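PDB 6JU8: tyrosinase from Aspergillus oryzae, which probably oxidises L-tyrosine and L-dopa to L-dopaquinone with molecular oxygen at a dinuclear copper centre, a step of melanin biosynthesis. Local coordinates for residues Pro6-Lys14 with Val109-Glu120; Arg260-Pro269 with His350-Gly358. The protein carries 1 engineered substitution. All blocks are in the same frame, centred on the assembly; numbering follows the deposited sequence.

Interaction 1. Residues Pro6-Lys14 with Val109-Glu120; sequences PYLITGIPK and VYVTLYEQVIYE
Residues 6-14, an irregular extended run near the N-terminus, pass along helix 103-129 so that Ile9 comes nearest Leu113 and Ile12 nearest Gln116, the latter pair with CA atoms 5.4 Å apart. Gln116 is the hub. Its chain is fully extended, CG anti to the backbone N (chi1 -178°), which carries the amide off the helix to the loop backbone. There Gln116 OE1 accepts two N-H groups: Thr10 N at 2.8 Å, almost straight, and Gly11 N at 3.0 Å, more bent and from above the carbonyl plane. On the other branch NE2 donates to Glu120 OE2, which lies close to the amide plane, and weakly to Leu8 O; bonds on both branches thus fix which way the amide is flipped. Tyr7 reaches from the loop toward the helix, and its OH gives a 2.7 Å hydrogen bond to Glu120 OE1, which sits at the ring edge but is met from above the carboxylate plane. Leu113 CD1 lies 3.5 Å from Tyr7 CE2 and also touches Ile9 CG1. Gly11 brings its CA to 3.6 Å from Thr112 CG2, with backbone angles that favour glycine. Further on, Ile12 CG2 sits squarely over one face of the Tyr119 ring, a CH-pi contact 3.6 Å from the centroid, while CG1 packs on Tyr119 CB. A water joins Ile12 N to Glu115 OE2; Glu115 OE1 meanwhile pairs with Arg23 and Leu147 N. Elsewhere on the helix Tyr110 and Tyr114 pack on Trp373, and the N-terminal segment lies on a side turned from it. This helix, which carries the copper ligand His107, belongs to the four-helix bundle that houses the copper pair in tyrosinases.

Interaction 2. Residues Arg260-Pro269 with His350-Gly358; sequences RANLALNEHP and HDLKLWGAG. With NO3 (nitrate ion), chain E.
Arg260 reaches from helix 258-267 to the backbone of residues 353-355, where a 3-10 turn gives way to the two-residue strand 356-357 of a small two-stranded antiparallel sheet in the tyrosinase central domain. Arg260 NH1 donates to Trp355 O at 2.8 Å, on a lone pair of the carbonyl and within 8° of the guanidinium plane. Lys353 O instead lies over the face of that plane, 3.3 Å from Arg260 CZ, probably an electrostatic contact. The bend at chi3 (-78°) turns the otherwise extended Arg260 chain, and NE then points to nitrate O3 at 3.0 Å; NH2 adds a weak bond to the same oxygen. Leu354 follows the turn and lays its CD2 methyl against the helix, where it meets Leu263 CD2 at 3.7 Å and Ala264 CB at 3.9 Å. Its CD1 faces Pro269 CG, just past His268, which leaves the helical conformation with positive phi. Lys353 starts with CG between the backbone N and carbonyl carbon (chi1 59°) and runs extended from there to Glu267, forming a salt bridge at the more exposed margin of the contact. Outside this shell, Trp355 NE1 binds Phe344 O and Gly356 pairs with Met343, tying the turn to strand 342-343. The second subunit packs nearby, its Lys353 against Lys353 and its Leu259 against Arg260, and the nitrate, probably from the crystallisation liquor, is also held by Arg260 of that second subunit. At the salt bridge, Lys353 NZ meets Glu267 OE1 on its syn side at 2.8 Å, with the bond to Glu267 OE2 longer and weak.

Interactions 1 and 2 lie on opposite sides of the chain's centre, their own centres 34 Å apart and their nearest atoms about 15 Å apart, so neither touches the other. Between them is the dinuclear site, whose coppers are bound by His71, His98 and His107 and by His332, His336 and His376. Interaction 1 borders the first trio: the side chains of Val109 and His107 are about 7 Å apart, and a copper is about 11 Å from the Val109 side chain. Interaction 2 lies farther from the second trio, the side chain of Ala264 being about 11 Å from that of His336. Only interaction 2 also meets the second subunit.

Interaction 1. Residues Pro6-Lys14 with Val109-Glu120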
loop_
_atom_site.group_PDB
_atom_site.type_symbol
_atom_site.label_atom_id
_atom_site.label_comp_id
_atom_site.label_asym_id
_atom_site.label_seq_id
_atom_site.Cartn_x
_atom_site.Cartn_y
_atom_site.Cartn_z
ATOM N N PRO A 6 -28.073 -28.565 3.034
ATOM C CA PRO A 6 -27.300 -27.764 3.989
ATOM C C PRO A 6 -25.842 -28.208 4.051
ATOM O O PRO A 6 -25.529 -29.363 3.786
ATOM C CB PRO A 6 -27.997 -28.029 5.327
ATOM C CG PRO A 6 -28.629 -29.362 5.151
ATOM C CD PRO A 6 -29.023 -29.483 3.715
ATOM N N TYR A 7 -24.992 -27.235 4.338
ATOM C CA TYR A 7 -23.580 -27.441 4.600
ATOM C C TYR A 7 -23.385 -27.705 6.087
ATOM O O TYR A 7 -23.569 -26.812 6.914
ATOM C CB TYR A 7 -22.767 -26.231 4.156
ATOM C CG TYR A 7 -21.283 -26.487 4.301
ATOM C CD1 TYR A 7 -20.587 -27.151 3.297
ATOM C CD2 TYR A 7 -20.598 -26.083 5.435
ATOM C CE1 TYR A 7 -19.227 -27.394 3.435
ATOM C CE2 TYR A 7 -19.247 -26.317 5.568
ATOM C CZ TYR A 7 -18.561 -26.965 4.572
ATOM O OH TYR A 7 -17.211 -27.185 4.733
ATOM N N LEU A 8 -23.072 -28.938 6.440
ATOM C CA LEU A 8 -23.038 -29.306 7.856
ATOM C C LEU A 8 -21.678 -28.991 8.460
ATOM O O LEU A 8 -20.667 -29.540 8.030
ATOM C CB LEU A 8 -23.346 -30.805 7.950
ATOM C CG LEU A 8 -24.708 -31.195 7.382
ATOM C CD1 LEU A 8 -24.922 -32.694 7.479
ATOM C CD2 LEU A 8 -25.830 -30.462 8.120
ATOM N N ILE A 9 -21.661 -28.066 9.411
ATOM C CA ILE A 9 -20.409 -27.608 10.012
ATOM C C ILE A 9 -20.050 -28.517 11.178
ATOM O O ILE A 9 -20.856 -28.774 12.070
ATOM C CB ILE A 9 -20.518 -26.140 10.453
ATOM C CG1 ILE A 9 -20.799 -25.245 9.227
ATOM C CG2 ILE A 9 -19.297 -25.665 11.216
ATOM C CD1 ILE A 9 -21.510 -23.952 9.582
ATOM N N THR A 10 -18.820 -29.021 11.150
ATOM C CA THR A 10 -18.323 -29.990 12.105
ATOM C C THR A 10 -16.980 -29.567 12.684
ATOM O O THR A 10 -16.548 -30.119 13.689
ATOM C CB THR A 10 -18.073 -31.352 11.419
ATOM O OG1 THR A 10 -17.203 -31.147 10.297
ATOM C CG2 THR A 10 -19.380 -31.899 10.868
ATOM N N GLY A 11 -16.293 -28.636 12.034
ATOM C CA GLY A 11 -14.865 -28.513 12.292
ATOM C C GLY A 11 -14.120 -29.558 11.483
ATOM O O GLY A 11 -14.748 -30.432 10.843
ATOM N N ILE A 12 -12.799 -29.461 11.428
ATOM C CA ILE A 12 -12.036 -30.460 10.650
ATOM C C ILE A 12 -12.228 -31.838 11.269
ATOM O O ILE A 12 -12.199 -31.997 12.506
ATOM C CB ILE A 12 -10.559 -30.040 10.610
ATOM C CG1 ILE A 12 -10.402 -28.772 9.759
ATOM C CG2 ILE A 12 -9.665 -31.171 10.116
ATOM C CD1 ILE A 12 -9.060 -28.105 9.837
ATOM N N PRO A 13 -12.541 -32.860 10.475
ATOM C CA PRO A 13 -12.867 -34.189 11.020
ATOM C C PRO A 13 -11.720 -34.728 11.866
ATOM O O PRO A 13 -10.533 -34.480 11.651
ATOM C CB PRO A 13 -13.091 -35.069 9.784
ATOM C CG PRO A 13 -13.483 -34.085 8.720
ATOM C CD PRO A 13 -12.703 -32.830 9.010
ATOM N N LYS A 14 -12.110 -35.500 12.875
ATOM C CA LYS A 14 -11.166 -36.090 13.804
ATOM C C LYS A 14 -10.439 -37.262 13.167
ATOM O O LYS A 14 -11.025 -38.165 12.544
ATOM C CB LYS A 14 -11.911 -36.512 15.075
ATOM N N VAL A 109 -18.549 -20.225 15.690
ATOM C CA VAL A 109 -19.003 -21.105 14.605
ATOM C C VAL A 109 -18.563 -20.560 13.260
ATOM O O VAL A 109 -18.134 -21.320 12.369
ATOM C CB VAL A 109 -20.532 -21.289 14.662
ATOM C CG1 VAL A 109 -20.991 -22.235 13.542
ATOM C CG2 VAL A 109 -21.026 -21.851 15.994
ATOM N N TYR A 110 -18.630 -19.246 13.054
ATOM C CA TYR A 110 -18.255 -18.641 11.766
ATOM C C TYR A 110 -16.806 -18.934 11.432
ATOM O O TYR A 110 -16.503 -19.312 10.284
ATOM C CB TYR A 110 -18.488 -17.141 11.856
ATOM C CG TYR A 110 -18.503 -16.359 10.567
ATOM C CD1 TYR A 110 -18.942 -16.884 9.363
ATOM C CD2 TYR A 110 -18.083 -15.025 10.578
ATOM C CE1 TYR A 110 -18.967 -16.131 8.199
ATOM C CE2 TYR A 110 -18.133 -14.238 9.432
ATOM C CZ TYR A 110 -18.555 -14.806 8.236
ATOM O OH TYR A 110 -18.584 -13.995 7.122
ATOM N N VAL A 111 -15.911 -18.766 12.412
ATOM C CA VAL A 111 -14.482 -19.024 12.162
ATOM C C VAL A 111 -14.259 -20.504 11.839
ATOM O O VAL A 111 -13.454 -20.837 10.964
ATOM C CB VAL A 111 -13.651 -18.598 13.374
ATOM C CG1 VAL A 111 -12.184 -19.051 13.244
ATOM C CG2 VAL A 111 -13.695 -17.082 13.547
ATOM N N THR A 112 -14.986 -21.395 12.507
ATOM C CA THR A 112 -14.857 -22.827 12.258
ATOM C C THR A 112 -15.358 -23.174 10.861
ATOM O O THR A 112 -14.771 -24.020 10.174
ATOM C CB THR A 112 -15.668 -23.605 13.303
ATOM O OG1 THR A 112 -15.075 -23.379 14.591
ATOM C CG2 THR A 112 -15.626 -25.109 13.062
ATOM N N LEU A 113 -16.423 -22.541 10.385
ATOM C CA LEU A 113 -16.877 -22.750 9.009
ATOM C C LEU A 113 -15.748 -22.430 8.030
ATOM O O LEU A 113 -15.474 -23.188 7.103
ATOM C CB LEU A 113 -18.106 -21.876 8.729
ATOM C CG LEU A 113 -18.530 -21.667 7.287
ATOM C CD1 LEU A 113 -18.916 -22.985 6.611
ATOM C CD2 LEU A 113 -19.684 -20.674 7.173
ATOM N N TYR A 114 -15.113 -21.271 8.208
ATOM C CA TYR A 114 -14.046 -20.836 7.296
ATOM C C TYR A 114 -12.900 -21.845 7.311
ATOM O O TYR A 114 -12.410 -22.249 6.260
ATOM C CB TYR A 114 -13.544 -19.490 7.750
ATOM C CG TYR A 114 -12.565 -18.717 6.912
ATOM C CD1 TYR A 114 -12.878 -18.243 5.650
ATOM C CD2 TYR A 114 -11.307 -18.407 7.434
ATOM C CE1 TYR A 114 -11.979 -17.510 4.890
ATOM C CE2 TYR A 114 -10.413 -17.657 6.697
ATOM C CZ TYR A 114 -10.745 -17.217 5.433
ATOM O OH TYR A 114 -9.846 -16.459 4.729
ATOM N N GLU A 115 -12.494 -22.215 8.523
ATOM C CA GLU A 115 -11.421 -23.203 8.674
ATOM C C GLU A 115 -11.754 -24.521 7.986
ATOM O O GLU A 115 -10.887 -25.132 7.334
ATOM C CB GLU A 115 -11.172 -23.432 10.164
ATOM C CG GLU A 115 -10.114 -24.457 10.521
ATOM C CD GLU A 115 -9.964 -24.546 12.031
ATOM O OE1 GLU A 115 -8.938 -24.099 12.557
ATOM O OE2 GLU A 115 -10.916 -25.033 12.690
ATOM N N GLN A 116 -13.015 -24.960 8.133
ATOM C CA GLN A 116 -13.397 -26.247 7.561
ATOM C C GLN A 116 -13.387 -26.173 6.041
ATOM O O GLN A 116 -12.947 -27.101 5.368
ATOM C CB GLN A 116 -14.793 -26.633 8.066
ATOM C CG GLN A 116 -15.259 -28.006 7.558
ATOM C CD GLN A 116 -16.638 -28.359 8.079
ATOM O OE1 GLN A 116 -16.986 -28.036 9.210
ATOM N NE2 GLN A 116 -17.453 -29.005 7.258
ATOM N N VAL A 117 -13.935 -25.097 5.484
ATOM C CA VAL A 117 -13.959 -24.926 4.027
ATOM C C VAL A 117 -12.548 -24.910 3.466
ATOM O O VAL A 117 -12.253 -25.511 2.423
ATOM C CB VAL A 117 -14.727 -23.647 3.643
ATOM C CG1 VAL A 117 -14.543 -23.314 2.172
ATOM C CG2 VAL A 117 -16.208 -23.841 3.998
ATOM N N ILE A 118 -11.649 -24.188 4.149
ATOM C CA ILE A 118 -10.248 -24.190 3.732
ATOM C C ILE A 118 -9.616 -25.571 3.752
ATOM O O ILE A 118 -8.988 -25.980 2.754
ATOM C CB ILE A 118 -9.438 -23.195 4.595
ATOM C CG1 ILE A 118 -9.872 -21.750 4.327
ATOM C CG2 ILE A 118 -7.941 -23.394 4.328
ATOM C CD1 ILE A 118 -9.376 -20.783 5.390
ATOM N N TYR A 119 -9.793 -26.318 4.831
ATOM C CA TYR A 119 -9.285 -27.677 4.933
ATOM C C TYR A 119 -9.811 -28.537 3.795
ATOM O O TYR A 119 -9.064 -29.277 3.170
ATOM C CB TYR A 119 -9.709 -28.272 6.278
ATOM C CG TYR A 119 -9.473 -29.761 6.424
ATOM C CD1 TYR A 119 -8.214 -30.261 6.752
ATOM C CD2 TYR A 119 -10.529 -30.671 6.264
ATOM C CE1 TYR A 119 -8.001 -31.642 6.903
ATOM C CE2 TYR A 119 -10.313 -32.025 6.415
ATOM C CZ TYR A 119 -9.060 -32.505 6.725
ATOM O OH TYR A 119 -8.884 -33.862 6.875
ATOM N N GLU A 120 -11.116 -28.469 3.524
ATOM C CA GLU A 120 -11.662 -29.258 2.406
ATOM C C GLU A 120 -11.035 -28.891 1.071
ATOM O O GLU A 120 -10.751 -29.794 0.260
ATOM C CB GLU A 120 -13.197 -29.091 2.392
ATOM C CG GLU A 120 -13.818 -29.809 3.578
ATOM C CD GLU A 120 -15.296 -29.523 3.778
ATOM O OE1 GLU A 120 -15.879 -28.740 3.008
ATOM O OE2 GLU A 120 -15.858 -30.084 4.739
HETATM O O HOH W 1 -11.256 -27.843 13.323
HETATM O O HOH W 2 -8.656 -34.645 9.794
#

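Interaction 2. Residues Arg260-Pro269 with His350-Gly358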
loop_
_atom_site.group_PDB
_atom_site.type_symbol
_atom_site.label_atom_id
_atom_site.label_comp_id
_atom_site.label_asym_id
_atom_site.label_seq_id
_atom_site.Cartn_x
_atom_site.Cartn_y
_atom_site.Cartn_z
ATOM N N ARG A 260 -0.164 2.526 8.625
ATOM C CA ARG A 260 -1.110 3.367 9.371
ATOM C C ARG A 260 -1.865 2.498 10.373
ATOM O O ARG A 260 -2.155 2.910 11.490
ATOM C CB ARG A 260 -2.059 4.080 8.404
ATOM C CG ARG A 260 -2.793 5.240 9.090
ATOM C CD ARG A 260 -3.216 6.268 8.036
ATOM N NE ARG A 260 -2.051 7.067 7.667
ATOM C CZ ARG A 260 -2.051 8.294 7.198
ATOM N NH1 ARG A 260 -3.196 8.916 6.954
ATOM N NH2 ARG A 260 -0.898 8.915 6.961
ATOM N N ALA A 261 -2.184 1.255 9.982
ATOM C CA ALA A 261 -2.829 0.310 10.901
ATOM C C ALA A 261 -1.917 0.043 12.099
ATOM O O ALA A 261 -2.332 0.074 13.249
ATOM C CB ALA A 261 -3.118 -0.997 10.197
ATOM N N ASN A 262 -0.622 -0.167 11.853
ATOM C CA ASN A 262 0.291 -0.406 12.959
ATOM C C ASN A 262 0.411 0.825 13.857
ATOM O O ASN A 262 0.428 0.700 15.098
ATOM C CB ASN A 262 1.682 -0.792 12.466
ATOM C CG ASN A 262 1.760 -2.196 11.918
ATOM O OD1 ASN A 262 0.780 -2.940 11.960
ATOM N ND2 ASN A 262 2.922 -2.565 11.397
ATOM N N LEU A 263 0.433 2.022 13.270
ATOM C CA LEU A 263 0.444 3.235 14.085
ATOM C C LEU A 263 -0.782 3.276 15.005
ATOM O O LEU A 263 -0.673 3.576 16.201
ATOM C CB LEU A 263 0.429 4.473 13.175
ATOM C CG LEU A 263 0.439 5.835 13.861
ATOM C CD1 LEU A 263 1.759 6.079 14.591
ATOM C CD2 LEU A 263 0.218 6.951 12.835
ATOM N N ALA A 264 -1.965 2.994 14.458
ATOM C CA ALA A 264 -3.194 3.025 15.234
ATOM C C ALA A 264 -3.176 1.984 16.347
ATOM O O ALA A 264 -3.624 2.261 17.452
ATOM C CB ALA A 264 -4.383 2.744 14.315
ATOM N N LEU A 265 -2.693 0.772 16.088
ATOM C CA LEU A 265 -2.625 -0.260 17.119
ATOM C C LEU A 265 -1.815 0.229 18.308
ATOM O O LEU A 265 -2.213 -0.036 19.449
ATOM C CB LEU A 265 -2.043 -1.555 16.563
ATOM C CG LEU A 265 -2.841 -2.297 15.504
ATOM C CD1 LEU A 265 -1.936 -3.378 14.910
ATOM C CD2 LEU A 265 -4.093 -2.922 16.082
ATOM N N ASN A 266 -0.704 0.922 18.042
ATOM C CA ASN A 266 0.174 1.348 19.119
ATOM C C ASN A 266 -0.210 2.676 19.733
ATOM O O ASN A 266 0.136 2.921 20.906
ATOM C CB ASN A 266 1.625 1.336 18.602
ATOM C CG ASN A 266 2.055 -0.097 18.349
ATOM O OD1 ASN A 266 2.269 -0.881 19.284
ATOM N ND2 ASN A 266 2.149 -0.461 17.070
ATOM N N GLU A 267 -0.979 3.502 19.036
ATOM C CA GLU A 267 -1.548 4.725 19.609
ATOM C C GLU A 267 -2.867 4.468 20.342
ATOM O O GLU A 267 -3.248 5.299 21.170
ATOM C CB GLU A 267 -1.779 5.784 18.524
ATOM C CG GLU A 267 -0.474 6.379 17.997
ATOM C CD GLU A 267 -0.627 7.760 17.408
ATOM O OE1 GLU A 267 0.415 8.367 17.096
ATOM O OE2 GLU A 267 -1.760 8.254 17.249
ATOM N N HIS A 268 -3.513 3.352 20.055
ATOM C CA HIS A 268 -4.736 2.880 20.683
ATOM C C HIS A 268 -5.782 3.951 20.932
ATOM O O HIS A 268 -6.199 4.138 22.080
ATOM C CB HIS A 268 -4.385 2.126 21.976
ATOM C CG HIS A 268 -3.554 2.874 22.963
ATOM N ND1 HIS A 268 -4.050 3.816 23.831
ATOM C CD2 HIS A 268 -2.225 2.792 23.218
ATOM C CE1 HIS A 268 -3.073 4.316 24.578
ATOM N NE2 HIS A 268 -1.965 3.690 24.240
ATOM N N PRO A 269 -6.269 4.631 19.895
ATOM C CA PRO A 269 -7.309 5.650 20.109
ATOM C C PRO A 269 -8.668 5.022 20.344
ATOM O O PRO A 269 -9.460 4.830 19.419
ATOM C CB PRO A 269 -7.237 6.440 18.801
ATOM C CG PRO A 269 -6.772 5.460 17.773
ATOM C CD PRO A 269 -5.848 4.519 18.490
ATOM N N HIS A 350 -4.454 17.968 13.822
ATOM C CA HIS A 350 -3.752 17.190 14.840
ATOM C C HIS A 350 -4.023 15.695 14.719
ATOM O O HIS A 350 -3.297 14.929 15.361
ATOM C CB HIS A 350 -4.148 17.689 16.241
ATOM C CG HIS A 350 -5.629 17.872 16.390
ATOM N ND1 HIS A 350 -6.350 18.839 15.722
ATOM C CD2 HIS A 350 -6.529 17.199 17.156
ATOM C CE1 HIS A 350 -7.624 18.757 16.056
ATOM N NE2 HIS A 350 -7.759 17.764 16.928
ATOM N N ASP A 351 -5.013 15.261 13.941
ATOM C CA ASP A 351 -5.318 13.835 13.797
ATOM C C ASP A 351 -5.106 13.320 12.374
ATOM O O ASP A 351 -5.468 12.176 12.019
ATOM C CB ASP A 351 -6.744 13.565 14.283
ATOM C CG ASP A 351 -6.878 13.687 15.786
ATOM O OD1 ASP A 351 -6.036 13.137 16.534
ATOM O OD2 ASP A 351 -7.864 14.312 16.247
ATOM N N LEU A 352 -4.493 14.146 11.522
ATOM C CA LEU A 352 -4.276 13.769 10.122
ATOM C C LEU A 352 -3.442 12.510 9.960
ATOM O O LEU A 352 -3.646 11.759 8.996
ATOM C CB LEU A 352 -3.630 14.946 9.364
ATOM C CG LEU A 352 -4.595 16.074 8.991
ATOM C CD1 LEU A 352 -3.835 17.246 8.383
ATOM C CD2 LEU A 352 -5.653 15.589 8.011
ATOM N N LYS A 353 -2.567 12.217 10.902
ATOM C CA LYS A 353 -1.712 11.045 10.803
ATOM C C LYS A 353 -2.517 9.747 10.783
ATOM O O LYS A 353 -1.895 8.730 10.415
ATOM C CB LYS A 353 -0.736 10.963 11.981
ATOM C CG LYS A 353 -1.495 10.897 13.319
ATOM C CD LYS A 353 -0.519 10.962 14.490
ATOM C CE LYS A 353 -1.266 11.315 15.776
ATOM N NZ LYS A 353 -0.447 11.024 16.987
ATOM N N LEU A 354 -3.782 9.705 11.166
ATOM C CA LEU A 354 -4.577 8.480 11.116
ATOM C C LEU A 354 -5.751 8.585 10.147
ATOM O O LEU A 354 -6.630 7.725 10.162
ATOM C CB LEU A 354 -5.047 8.037 12.505
ATOM C CG LEU A 354 -3.987 7.395 13.401
ATOM C CD1 LEU A 354 -4.574 7.057 14.763
ATOM C CD2 LEU A 354 -3.395 6.135 12.757
ATOM N N TRP A 355 -5.764 9.592 9.276
ATOM C CA TRP A 355 -6.855 9.721 8.300
ATOM C C TRP A 355 -6.913 8.531 7.349
ATOM O O TRP A 355 -5.875 8.057 6.871
ATOM C CB TRP A 355 -6.609 10.993 7.485
ATOM C CG TRP A 355 -7.699 11.415 6.550
ATOM C CD1 TRP A 355 -9.021 11.045 6.507
ATOM C CD2 TRP A 355 -7.506 12.350 5.476
ATOM N NE1 TRP A 355 -9.678 11.683 5.475
ATOM C CE2 TRP A 355 -8.746 12.497 4.822
ATOM C CE3 TRP A 355 -6.389 13.060 5.009
ATOM C CZ2 TRP A 355 -8.911 13.332 3.722
ATOM C CZ3 TRP A 355 -6.557 13.903 3.908
ATOM C CH2 TRP A 355 -7.805 14.039 3.275
ATOM N N GLY A 356 -8.113 8.034 7.101
ATOM C CA GLY A 356 -8.446 7.110 6.053
ATOM C C GLY A 356 -9.391 6.025 6.519
ATOM O O GLY A 356 -9.351 5.628 7.698
ATOM N N ALA A 357 -10.227 5.546 5.599
ATOM C CA ALA A 357 -11.198 4.512 5.973
ATOM C C ALA A 357 -11.009 3.256 5.126
ATOM O O ALA A 357 -10.489 3.293 4.004
ATOM C CB ALA A 357 -12.619 5.019 5.790
ATOM N N GLY A 358 -11.488 2.136 5.646
ATOM C CA GLY A 358 -11.369 0.876 4.899
ATOM C C GLY A 358 -12.237 -0.196 5.543
ATOM O O GLY A 358 -12.887 -0.013 6.561
HETATM N N NO3 E . 0.557 5.176 6.067
HETATM O O1 NO3 E . 1.607 4.689 5.653
HETATM O O2 NO3 E . -0.544 4.939 5.591
HETATM O O3 NO3 E . 0.692 5.986 7.012
HETATM O O HOH W 3 0.824 7.945 9.345
#